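Local structure of Glyoxalase/bleomycin resistance protein/dioxygenase (Albidiferax ferrireducens T118, 4QB5) at residues 34-39 against 133-138; 52-57 against 61-66; 59-62 against 67-70; 99-104 against 138-143. The protein is of unknown specific function but belongs to the vicinal oxygen chelate superfamily and may act as a dioxygenase. All blocks are in the same frame, centred on the assembly; numbering follows the deposited sequence.

Contact 1 (34-39 against 133-138); sequences LEVSKK and RDPDGN
S37, near the start of helix 34-46, meets D136 from the turn between strands 127-133 and 139-144, and two waters fill in the meeting. From CB of D136, the first torsion sets CG anti to the carbonyl carbon (chi1 -68°), which sends the carboxylate out from the turn to the helix. CG carries two oxygens with different jobs: OD1 takes the backbone N-H of N32, just ahead of the helix, while OD2 stands 3.1 Å from S37 OG. Water 1 donates to D136 OD2 at 2.7 Å and also bonds S37 OG; water 2 does likewise, at 2.6 Å from D136 OD2. Each water thus bridges serine and carboxylate. S37 OG has a further, weak bond to D33 O. Alongside, V36 CG1 rests against P135 CB at 4.2 Å, the apolar part of the contact.

The turn holds its own shape. D134 to G137 is a type I beta turn, closed by G137 N to D134 O, and D134 OD1 accepts D136 N (2.8 Å) in an Asx turn. The same oxygen takes N138 N at 2.9 Å, the two donors coming from opposite faces of the carboxylate plane. D134 OD2 turns to Y41 OH on the helix. Between helix and turn, then, water-bridged polar groups lie beside an apolar touch of similar size, and the two waters and the N32 N-H, all donating to the D136 carboxylate, would favour its charged form.

Contact 2 (52-57 against 61-66); sequences PGVANK and FYRSPA
Two backbone hydrogen bonds tie V54 to F61 as an antiparallel hydrogen-bonded pair: V54 N gives to F61 O at 2.9 Å and F61 N returns the bond to V54 O, also at 2.9 Å. The same F61 O receives a CA-H...O contact from G53 CA at 3.4 Å. The other C-H contact of G53 is with an aromatic ring: its CA lies over one face of Y62, 3.7 Å from the ring centroid and 20° off the normal, a CH-pi interaction that the absence of a side chain permits. Y62 is held at its far end by D42, whose OD1 accepts from both Y62 OH and G53 N.

All this belongs to the beta hairpin of strands 54-55 and 59-64, in a beta-alpha-beta-beta-beta module of the vicinal oxygen chelate fold; the short strand 54-55 is outermost, within this chain, in its four-stranded mixed sheet.

The remaining touches are van der Waals contacts. N56 CB sits at the edge of the F61 ring, 4.0 Å from CE2. V54 and R63 cross at about a right angle, with R63 NH1 4.0 Å from V54 CB; the extended arginine chain (chi3 178°) carries its guanidinium there, one face lying over F61 CB.

Contact 3 (59-62 against 67-70); sequences RYFY and GTFG
F69 O is gripped from several sides: Y62 N gives it a 2.7 Å hydrogen bond running nearly along the C=O axis, F61 CA adds a CA-H...O contact at 3.5 Å, and the Y62 ring brings its edge up, with the oxygen near the ring plane. The return bond, F69 N to Y62 O, is 2.9 Å long and almost straight at the hydrogen (172°). These mark the hydrogen-bonded pair Y62-F69 of the beta hairpin formed by strands 59-64 and 67-72, in the middle of the mixed sheet; F61 and G70 form the next, non-hydrogen-bonded pair.

On one face the Y62 and F69 side chains lie side by side and point the same way, CD1 of Y62 3.9 Å from CD2 of F69, with the rings inclined at 44°. F69 also makes an edge-to-face pair with F90 and packs on M23 of the second subunit. G70 CA makes a CA-H...O contact with Y60 O at 3.3 Å. On the other face, next to G70, F61 CD1 ends 3.6 Å from the T68 CG2 methyl.

Contact 4 (99-104 against 138-143); sequences DAFHAA and NKICAL
Helix 99-104 runs roughly antiparallel to strand 139-143, at 150° between their directions with axes 8.5 Å apart at closest, and F101 and A142 are the pair whose CA atoms come nearest. With chi1 at 175°, F101 holds its phenyl trans to the backbone N and directed at the strand, where it meets A142 with a face rather than an edge. The A142 methyl sits over the ring centre, CB 3.5 Å from the centroid and only 9° off the normal: a close, well-centred CH-pi contact.

The far rim of the ring then goes on to the strand backbone. CE2 lies 3.5 Å from A142 N, and CZ comes 3.7 Å from C141 C, so the ring's far end lies close to the C141-A142 peptide. I140 CD1 meets F101 CZ at 4.3 Å. No hydrogen bond crosses from helix to strand; the contact is buried and made by van der Waals packing.

A142 and I140 both direct their side chains to the helix, whereas C141 points the other way, to packing that includes H26 of the second subunit. Around the phenyl, L44 of helix 34-46, the following T47 and L48, and L132 of strand 127-133 close in, while I140 packs on F40, Y41 and L44. The phenyl therefore sits where helix 95-107, helix 34-46 and the sheet of strand 139-144 converge.

Overall arrangement
Contact 4 is the buried one, all packing of a ring on a strand, whereas contact 2 lies at the surface and contacts 1 and 3 are partly buried. Contacts 2 and 3 share F61 and Y62, pair strand 59-64 with its neighbour on each side, and rest on backbone hydrogen bonds; their centres are about 4 Å apart. Contact 1 differs again, its helix and turn meeting through waters, a carboxylate and a small apolar touch. It links the others: E35 reaches Y60 of contact 3, K38 lies against Y62, and N138 is common to contacts 1 and 4. Contacts 2 and 4, with centres about 18 Å apart, sit on opposite sides of the chain's centre.

Contact 1 (34-39 against 133-138)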
loop_
_atom_site.group_PDB
_atom_site.type_symbol
_atom_site.label_atom_id
_atom_site.label_comp_id
_atom_site.label_asym_id
_atom_site.label_seq_id
_atom_site.Cartn_x
_atom_site.Cartn_y
_atom_site.Cartn_z
ATOM N N LEU C 34 -7.883 -13.989 -9.718
ATOM C CA LEU C 34 -8.099 -12.677 -10.241
ATOM C C LEU C 34 -9.574 -12.275 -10.459
ATOM O O LEU C 34 -9.945 -11.117 -10.236
ATOM C CB LEU C 34 -7.333 -12.490 -11.510
ATOM C CG LEU C 34 -5.896 -12.068 -11.444
ATOM C CD1 LEU C 34 -5.274 -12.240 -12.825
ATOM C CD2 LEU C 34 -5.699 -10.647 -10.976
ATOM N N GLU C 35 -10.411 -13.226 -10.895
ATOM C CA GLU C 35 -11.771 -12.917 -11.254
ATOM C C GLU C 35 -12.601 -12.769 -10.012
ATOM O O GLU C 35 -13.433 -11.869 -9.936
ATOM C CB GLU C 35 -12.351 -14.007 -12.230
ATOM C CG GLU C 35 -11.660 -14.000 -13.574
ATOM C CD GLU C 35 -11.706 -12.654 -14.287
ATOM O OE1 GLU C 35 -12.728 -11.915 -14.223
ATOM O OE2 GLU C 35 -10.718 -12.301 -14.930
ATOM N N VAL C 36 -12.398 -13.650 -9.043
ATOM C CA VAL C 36 -12.979 -13.482 -7.716
ATOM C C VAL C 36 -12.595 -12.099 -7.109
ATOM O O VAL C 36 -13.466 -11.389 -6.603
ATOM C CB VAL C 36 -12.623 -14.643 -6.771
ATOM C CG1 VAL C 36 -12.929 -14.291 -5.313
ATOM C CG2 VAL C 36 -13.414 -15.916 -7.156
ATOM N N SER C 37 -11.321 -11.702 -7.195
ATOM C CA SER C 37 -10.891 -10.433 -6.597
ATOM C C SER C 37 -11.407 -9.229 -7.381
ATOM O O SER C 37 -11.678 -8.233 -6.802
ATOM C CB SER C 37 -9.342 -10.395 -6.482
ATOM O OG SER C 37 -8.926 -11.368 -5.509
ATOM N N LYS C 38 -11.460 -9.318 -8.705
ATOM C CA LYS C 38 -12.036 -8.288 -9.546
ATOM C C LYS C 38 -13.489 -7.992 -9.130
ATOM O O LYS C 38 -13.916 -6.838 -9.032
ATOM C CB LYS C 38 -12.004 -8.681 -11.004
ATOM C CG LYS C 38 -12.554 -7.578 -11.884
ATOM C CD LYS C 38 -12.681 -8.021 -13.306
ATOM C CE LYS C 38 -12.908 -6.830 -14.191
ATOM N NZ LYS C 38 -14.230 -6.238 -13.973
ATOM N N LYS C 39 -14.234 -9.036 -8.851
ATOM C CA LYS C 39 -15.627 -8.856 -8.518
ATOM C C LYS C 39 -15.756 -8.204 -7.134
ATOM O O LYS C 39 -16.566 -7.289 -6.941
ATOM C CB LYS C 39 -16.338 -10.181 -8.607
ATOM C CG LYS C 39 -17.800 -10.083 -8.212
ATOM C CD LYS C 39 -18.513 -11.422 -8.466
ATOM C CE LYS C 39 -19.468 -11.717 -7.324
ATOM N NZ LYS C 39 -18.712 -11.699 -6.031
ATOM N N ARG C 133 -10.964 -7.690 5.522
ATOM C CA ARG C 133 -9.992 -8.489 4.762
ATOM C C ARG C 133 -10.663 -8.813 3.451
ATOM O O ARG C 133 -11.832 -9.259 3.462
ATOM C CB ARG C 133 -9.620 -9.800 5.495
ATOM C CG ARG C 133 -8.852 -9.490 6.773
ATOM C CD ARG C 133 -8.235 -10.681 7.448
ATOM N NE ARG C 133 -6.939 -10.283 8.022
ATOM C CZ ARG C 133 -6.743 -9.730 9.207
ATOM N NH1 ARG C 133 -7.769 -9.484 10.067
ATOM N NH2 ARG C 133 -5.485 -9.475 9.562
ATOM N N ASP C 134 -9.906 -8.699 2.378
ATOM C CA ASP C 134 -10.350 -9.128 1.071
ATOM C C ASP C 134 -10.355 -10.690 1.032
ATOM O O ASP C 134 -10.015 -11.361 2.017
ATOM C CB ASP C 134 -9.574 -8.392 -0.053
ATOM C CG ASP C 134 -8.199 -8.987 -0.367
ATOM O OD1 ASP C 134 -7.779 -10.015 0.233
ATOM O OD2 ASP C 134 -7.502 -8.398 -1.269
ATOM N N PRO C 135 -10.806 -11.253 -0.064
ATOM C CA PRO C 135 -10.919 -12.707 -0.180
ATOM C C PRO C 135 -9.608 -13.407 0.002
ATOM O O PRO C 135 -9.637 -14.537 0.380
ATOM C CB PRO C 135 -11.441 -12.918 -1.618
ATOM C CG PRO C 135 -12.221 -11.667 -1.886
ATOM C CD PRO C 135 -11.435 -10.556 -1.199
ATOM N N ASP C 136 -8.480 -12.724 -0.218
ATOM C CA ASP C 136 -7.134 -13.313 0.001
ATOM C C ASP C 136 -6.541 -13.038 1.377
ATOM O O ASP C 136 -5.459 -13.470 1.632
ATOM C CB ASP C 136 -6.185 -12.810 -1.085
ATOM C CG ASP C 136 -6.553 -13.362 -2.458
ATOM O OD1 ASP C 136 -6.072 -14.464 -2.823
ATOM O OD2 ASP C 136 -7.379 -12.747 -3.148
ATOM N N GLY C 137 -7.252 -12.354 2.269
ATOM C CA GLY C 137 -6.685 -12.013 3.561
ATOM C C GLY C 137 -5.934 -10.663 3.523
ATOM O O GLY C 137 -5.433 -10.189 4.551
ATOM N N ASN C 138 -5.859 -9.985 2.397
ATOM C CA ASN C 138 -5.296 -8.620 2.454
ATOM C C ASN C 138 -6.134 -7.692 3.353
ATOM O O ASN C 138 -7.353 -7.613 3.205
ATOM C CB ASN C 138 -5.157 -7.962 1.075
ATOM C CG ASN C 138 -4.277 -8.770 0.115
ATOM O OD1 ASN C 138 -4.731 -9.213 -0.944
ATOM N ND2 ASN C 138 -3.024 -8.952 0.474
HETATM O O HOH W 1 -8.469 -14.166 -5.110
HETATM O O HOH W 2 -8.649 -10.511 -3.083
#

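Contact 2 (52-57 against 61-66)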
loop_
_atom_site.group_PDB
_atom_site.type_symbol
_atom_site.label_atom_id
_atom_site.label_comp_id
_atom_site.label_asym_id
_atom_site.label_seq_id
_atom_site.Cartn_x
_atom_site.Cartn_y
_atom_site.Cartn_z
ATOM N N PRO C 52 -14.651 0.227 -12.809
ATOM C CA PRO C 52 -14.231 -1.142 -12.593
ATOM C C PRO C 52 -12.826 -1.433 -13.051
ATOM O O PRO C 52 -12.214 -0.643 -13.749
ATOM C CB PRO C 52 -15.250 -1.980 -13.403
ATOM C CG PRO C 52 -15.863 -1.038 -14.399
ATOM C CD PRO C 52 -15.775 0.334 -13.776
ATOM N N GLY C 53 -12.351 -2.599 -12.671
ATOM C CA GLY C 53 -10.974 -3.008 -12.939
ATOM C C GLY C 53 -10.727 -3.177 -14.415
ATOM O O GLY C 53 -11.573 -3.670 -15.062
ATOM N N VAL C 54 -9.566 -2.786 -14.911
ATOM C CA VAL C 54 -9.188 -2.888 -16.350
ATOM C C VAL C 54 -7.997 -3.824 -16.438
ATOM O O VAL C 54 -6.994 -3.643 -15.720
ATOM C CB VAL C 54 -8.765 -1.498 -16.884
ATOM C CG1 VAL C 54 -8.260 -1.572 -18.325
ATOM C CG2 VAL C 54 -9.920 -0.511 -16.727
ATOM N N ALA C 55 -8.121 -4.838 -17.273
ATOM C CA ALA C 55 -7.121 -5.886 -17.469
ATOM C C ALA C 55 -5.822 -5.380 -18.032
ATOM O O ALA C 55 -5.796 -4.500 -18.860
ATOM C CB ALA C 55 -7.650 -7.025 -18.372
ATOM N N ASN C 56 -4.723 -5.972 -17.573
ATOM C CA ASN C 56 -3.468 -5.771 -18.175
ATOM C C ASN C 56 -2.517 -6.849 -17.720
ATOM O O ASN C 56 -2.020 -6.816 -16.561
ATOM C CB ASN C 56 -2.933 -4.404 -17.837
ATOM C CG ASN C 56 -1.619 -4.158 -18.504
ATOM O OD1 ASN C 56 -0.619 -4.800 -18.177
ATOM N ND2 ASN C 56 -1.612 -3.260 -19.485
ATOM N N LYS C 57 -2.315 -7.836 -18.588
ATOM C CA LYS C 57 -1.534 -9.027 -18.269
ATOM C C LYS C 57 -2.265 -9.745 -17.141
ATOM O O LYS C 57 -3.476 -9.774 -17.162
ATOM C CB LYS C 57 -0.086 -8.654 -17.911
ATOM C CG LYS C 57 0.669 -7.958 -19.051
ATOM C CD LYS C 57 2.202 -8.096 -18.947
ATOM C CE LYS C 57 2.916 -6.792 -18.616
ATOM N NZ LYS C 57 4.390 -7.025 -18.564
ATOM N N PHE C 61 -6.357 -3.173 -12.894
ATOM C CA PHE C 61 -6.012 -1.838 -12.405
ATOM C C PHE C 61 -7.237 -0.993 -12.211
ATOM O O PHE C 61 -8.199 -1.046 -13.026
ATOM C CB PHE C 61 -5.093 -1.119 -13.400
ATOM C CG PHE C 61 -3.693 -1.627 -13.371
ATOM C CD1 PHE C 61 -2.853 -1.264 -12.340
ATOM C CD2 PHE C 61 -3.226 -2.469 -14.342
ATOM C CE1 PHE C 61 -1.553 -1.727 -12.295
ATOM C CE2 PHE C 61 -1.916 -2.957 -14.296
ATOM C CZ PHE C 61 -1.084 -2.586 -13.289
ATOM N N TYR C 62 -7.194 -0.220 -11.133
ATOM C CA TYR C 62 -8.276 0.667 -10.703
ATOM C C TYR C 62 -7.655 2.057 -10.591
ATOM O O TYR C 62 -6.957 2.394 -9.610
ATOM C CB TYR C 62 -8.792 0.225 -9.309
ATOM C CG TYR C 62 -9.484 -1.101 -9.351
ATOM C CD1 TYR C 62 -8.775 -2.276 -9.352
ATOM C CD2 TYR C 62 -10.885 -1.180 -9.418
ATOM C CE1 TYR C 62 -9.412 -3.500 -9.396
ATOM C CE2 TYR C 62 -11.514 -2.389 -9.493
ATOM C CZ TYR C 62 -10.786 -3.545 -9.508
ATOM O OH TYR C 62 -11.491 -4.724 -9.545
ATOM N N ARG C 63 -7.830 2.830 -11.633
ATOM C CA ARG C 63 -7.137 4.090 -11.785
ATOM C C ARG C 63 -8.030 5.237 -11.349
ATOM O O ARG C 63 -9.245 5.185 -11.502
ATOM C CB ARG C 63 -6.697 4.253 -13.237
ATOM C CG ARG C 63 -5.752 3.152 -13.723
ATOM C CD ARG C 63 -5.108 3.449 -15.096
ATOM N NE ARG C 63 -4.158 2.405 -15.550
ATOM C CZ ARG C 63 -4.472 1.301 -16.240
ATOM N NH1 ARG C 63 -5.729 1.042 -16.600
ATOM N NH2 ARG C 63 -3.514 0.430 -16.578
ATOM N N SER C 64 -7.424 6.258 -10.770
ATOM C CA SER C 64 -8.087 7.554 -10.553
ATOM C C SER C 64 -7.114 8.647 -10.956
ATOM O O SER C 64 -5.987 8.376 -11.317
ATOM C CB SER C 64 -8.476 7.791 -9.077
ATOM O OG SER C 64 -7.308 8.038 -8.273
ATOM N N PRO C 65 -7.562 9.907 -10.881
ATOM C CA PRO C 65 -6.632 10.983 -11.131
ATOM C C PRO C 65 -5.511 11.130 -10.095
ATOM O O PRO C 65 -4.508 11.755 -10.398
ATOM C CB PRO C 65 -7.537 12.216 -11.151
ATOM C CG PRO C 65 -8.828 11.691 -11.680
ATOM C CD PRO C 65 -8.966 10.336 -11.059
ATOM N N ALA C 66 -5.632 10.568 -8.899
ATOM C CA ALA C 66 -4.462 10.616 -7.998
ATOM C C ALA C 66 -4.184 9.302 -7.272
ATOM O O ALA C 66 -4.482 9.167 -6.081
ATOM C CB ALA C 66 -4.523 11.818 -7.035
#

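Contact 3 (59-62 against 67-70)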
loop_
_atom_site.group_PDB
_atom_site.type_symbol
_atom_site.label_atom_id
_atom_site.label_comp_id
_atom_site.label_asym_id
_atom_site.label_seq_id
_atom_site.Cartn_x
_atom_site.Cartn_y
_atom_site.Cartn_z
ATOM N N ARG C 59 -3.197 -8.845 -14.222
ATOM C CA ARG C 59 -3.586 -7.800 -13.281
ATOM C C ARG C 59 -4.866 -7.112 -13.692
ATOM O O ARG C 59 -5.184 -6.987 -14.899
ATOM C CB ARG C 59 -2.567 -6.680 -13.251
ATOM C CG ARG C 59 -1.181 -7.075 -12.830
ATOM C CD ARG C 59 -0.177 -7.203 -13.959
ATOM N NE ARG C 59 -0.061 -6.085 -14.897
ATOM C CZ ARG C 59 0.946 -5.217 -14.984
ATOM N NH1 ARG C 59 1.950 -5.170 -14.099
ATOM N NH2 ARG C 59 0.941 -4.338 -15.974
ATOM N N TYR C 60 -5.551 -6.561 -12.696
ATOM C CA TYR C 60 -6.550 -5.563 -12.937
ATOM C C TYR C 60 -6.178 -4.293 -12.200
ATOM O O TYR C 60 -5.824 -4.342 -10.991
ATOM C CB TYR C 60 -7.922 -6.050 -12.465
ATOM C CG TYR C 60 -8.592 -7.053 -13.391
ATOM C CD1 TYR C 60 -9.308 -6.639 -14.519
ATOM C CD2 TYR C 60 -8.548 -8.407 -13.109
ATOM C CE1 TYR C 60 -9.925 -7.574 -15.357
ATOM C CE2 TYR C 60 -9.138 -9.332 -13.943
ATOM C CZ TYR C 60 -9.828 -8.913 -15.059
ATOM O OH TYR C 60 -10.415 -9.899 -15.805
ATOM N N PHE C 61 -6.357 -3.173 -12.894
ATOM C CA PHE C 61 -6.012 -1.838 -12.405
ATOM C C PHE C 61 -7.237 -0.993 -12.211
ATOM O O PHE C 61 -8.199 -1.046 -13.026
ATOM C CB PHE C 61 -5.093 -1.119 -13.400
ATOM C CG PHE C 61 -3.693 -1.627 -13.371
ATOM C CD1 PHE C 61 -2.853 -1.264 -12.340
ATOM C CD2 PHE C 61 -3.226 -2.469 -14.342
ATOM C CE1 PHE C 61 -1.553 -1.727 -12.295
ATOM C CE2 PHE C 61 -1.916 -2.957 -14.296
ATOM C CZ PHE C 61 -1.084 -2.586 -13.289
ATOM N N TYR C 62 -7.194 -0.220 -11.133
ATOM C CA TYR C 62 -8.276 0.667 -10.703
ATOM C C TYR C 62 -7.655 2.057 -10.591
ATOM O O TYR C 62 -6.957 2.394 -9.610
ATOM C CB TYR C 62 -8.792 0.225 -9.309
ATOM C CG TYR C 62 -9.484 -1.101 -9.351
ATOM C CD1 TYR C 62 -8.775 -2.276 -9.352
ATOM C CD2 TYR C 62 -10.885 -1.180 -9.418
ATOM C CE1 TYR C 62 -9.412 -3.500 -9.396
ATOM C CE2 TYR C 62 -11.514 -2.389 -9.493
ATOM C CZ TYR C 62 -10.786 -3.545 -9.508
ATOM O OH TYR C 62 -11.491 -4.724 -9.545
ATOM N N GLY C 67 -3.510 8.387 -8.001
ATOM C CA GLY C 67 -3.283 7.011 -7.573
ATOM C C GLY C 67 -3.983 5.905 -8.360
ATOM O O GLY C 67 -5.090 6.044 -8.931
ATOM N N THR C 68 -3.272 4.788 -8.414
ATOM C CA THR C 68 -3.741 3.566 -9.033
ATOM C C THR C 68 -3.619 2.436 -8.033
ATOM O O THR C 68 -2.603 2.306 -7.314
ATOM C CB THR C 68 -2.909 3.322 -10.272
ATOM O OG1 THR C 68 -3.125 4.426 -11.144
ATOM C CG2 THR C 68 -3.310 2.062 -10.974
ATOM N N PHE C 69 -4.658 1.625 -7.960
ATOM C CA PHE C 69 -4.625 0.387 -7.194
ATOM C C PHE C 69 -4.646 -0.761 -8.136
ATOM O O PHE C 69 -5.387 -0.724 -9.138
ATOM C CB PHE C 69 -5.853 0.284 -6.275
ATOM C CG PHE C 69 -5.989 -1.040 -5.610
ATOM C CD1 PHE C 69 -5.107 -1.450 -4.606
ATOM C CD2 PHE C 69 -7.075 -1.863 -5.907
ATOM C CE1 PHE C 69 -5.226 -2.684 -4.001
ATOM C CE2 PHE C 69 -7.197 -3.113 -5.295
ATOM C CZ PHE C 69 -6.310 -3.490 -4.299
ATOM N N GLY C 70 -3.900 -1.818 -7.811
ATOM C CA GLY C 70 -3.932 -3.019 -8.650
ATOM C C GLY C 70 -3.963 -4.323 -7.896
ATOM O O GLY C 70 -3.447 -4.441 -6.772
#

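Contact 4 (99-104 against 138-143)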
loop_
_atom_site.group_PDB
_atom_site.type_symbol
_atom_site.label_atom_id
_atom_site.label_comp_id
_atom_site.label_asym_id
_atom_site.label_seq_id
_atom_site.Cartn_x
_atom_site.Cartn_y
_atom_site.Cartn_z
ATOM N N ASP C 99 -19.163 3.151 5.401
ATOM C CA ASP C 99 -20.069 2.058 5.730
ATOM C C ASP C 99 -20.521 1.321 4.447
ATOM O O ASP C 99 -20.759 0.155 4.504
ATOM C CB ASP C 99 -21.314 2.539 6.430
ATOM C CG ASP C 99 -21.053 2.918 7.897
ATOM O OD1 ASP C 99 -19.978 2.645 8.480
ATOM O OD2 ASP C 99 -21.956 3.535 8.415
ATOM N N ALA C 100 -20.750 2.037 3.367
ATOM C CA ALA C 100 -21.135 1.387 2.053
ATOM C C ALA C 100 -20.041 0.472 1.518
ATOM O O ALA C 100 -20.277 -0.618 1.022
ATOM C CB ALA C 100 -21.363 2.512 1.055
ATOM N N PHE C 101 -18.797 0.923 1.660
ATOM C CA PHE C 101 -17.611 0.093 1.395
ATOM C C PHE C 101 -17.597 -1.200 2.196
ATOM O O PHE C 101 -17.428 -2.273 1.644
ATOM C CB PHE C 101 -16.412 0.985 1.793
ATOM C CG PHE C 101 -15.058 0.367 1.740
ATOM C CD1 PHE C 101 -14.211 0.684 0.679
ATOM C CD2 PHE C 101 -14.524 -0.271 2.847
ATOM C CE1 PHE C 101 -12.888 0.252 0.672
ATOM C CE2 PHE C 101 -13.189 -0.718 2.850
ATOM C CZ PHE C 101 -12.373 -0.441 1.764
ATOM N N HIS C 102 -17.775 -1.064 3.501
ATOM C CA HIS C 102 -17.791 -2.178 4.399
ATOM C C HIS C 102 -18.896 -3.157 3.999
ATOM O O HIS C 102 -18.652 -4.350 3.889
ATOM C CB HIS C 102 -17.927 -1.729 5.859
ATOM C CG HIS C 102 -17.843 -2.852 6.833
ATOM N ND1 HIS C 102 -16.667 -3.223 7.459
ATOM C CD2 HIS C 102 -18.786 -3.690 7.298
ATOM C CE1 HIS C 102 -16.888 -4.255 8.242
ATOM N NE2 HIS C 102 -18.170 -4.554 8.168
ATOM N N ALA C 103 -20.101 -2.639 3.758
ATOM C CA ALA C 103 -21.200 -3.485 3.328
ATOM C C ALA C 103 -20.906 -4.198 1.996
ATOM O O ALA C 103 -21.216 -5.374 1.848
ATOM C CB ALA C 103 -22.521 -2.661 3.234
ATOM N N ALA C 104 -20.382 -3.489 1.012
ATOM C CA ALA C 104 -20.109 -4.099 -0.238
ATOM C C ALA C 104 -19.066 -5.207 -0.050
ATOM O O ALA C 104 -19.175 -6.305 -0.629
ATOM C CB ALA C 104 -19.609 -3.071 -1.216
ATOM N N ASN C 138 -5.859 -9.985 2.397
ATOM C CA ASN C 138 -5.296 -8.620 2.454
ATOM C C ASN C 138 -6.134 -7.692 3.353
ATOM O O ASN C 138 -7.353 -7.613 3.205
ATOM C CB ASN C 138 -5.157 -7.962 1.075
ATOM C CG ASN C 138 -4.277 -8.770 0.115
ATOM O OD1 ASN C 138 -4.731 -9.213 -0.944
ATOM N ND2 ASN C 138 -3.024 -8.952 0.474
ATOM N N LYS C 139 -5.473 -6.976 4.279
ATOM C CA LYS C 139 -6.165 -6.130 5.224
ATOM C C LYS C 139 -6.314 -4.755 4.659
ATOM O O LYS C 139 -5.322 -4.153 4.265
ATOM C CB LYS C 139 -5.402 -6.081 6.577
ATOM C CG LYS C 139 -6.177 -5.384 7.662
ATOM C CD LYS C 139 -5.445 -5.515 9.002
ATOM C CE LYS C 139 -6.325 -5.054 10.125
ATOM N NZ LYS C 139 -5.496 -4.861 11.356
ATOM N N ILE C 140 -7.556 -4.262 4.590
ATOM C CA ILE C 140 -7.848 -2.979 3.906
ATOM C C ILE C 140 -8.820 -2.184 4.759
ATOM O O ILE C 140 -9.479 -2.729 5.639
ATOM C CB ILE C 140 -8.410 -3.196 2.464
ATOM C CG1 ILE C 140 -9.784 -3.899 2.542
ATOM C CG2 ILE C 140 -7.401 -4.011 1.641
ATOM C CD1 ILE C 140 -10.406 -4.246 1.211
ATOM N N CYS C 141 -8.912 -0.892 4.545
ATOM C CA CYS C 141 -9.936 -0.105 5.214
ATOM C C CYS C 141 -10.269 1.087 4.388
ATOM O O CYS C 141 -9.560 1.427 3.393
ATOM C CB CYS C 141 -9.515 0.348 6.622
ATOM S SG CYS C 141 -8.110 1.402 6.555
ATOM N N ALA C 142 -11.416 1.628 4.690
ATOM C CA ALA C 142 -11.816 2.940 4.143
ATOM C C ALA C 142 -11.740 3.949 5.300
ATOM O O ALA C 142 -12.151 3.644 6.450
ATOM C CB ALA C 142 -13.228 2.890 3.559
ATOM N N LEU C 143 -11.152 5.102 5.029
ATOM C CA LEU C 143 -10.960 6.110 6.063
ATOM C C LEU C 143 -11.478 7.449 5.608
ATOM O O LEU C 143 -11.146 7.935 4.495
ATOM C CB LEU C 143 -9.465 6.234 6.384
ATOM C CG LEU C 143 -8.995 7.264 7.417
ATOM C CD1 LEU C 143 -7.646 6.859 8.024
ATOM C CD2 LEU C 143 -8.855 8.621 6.788
#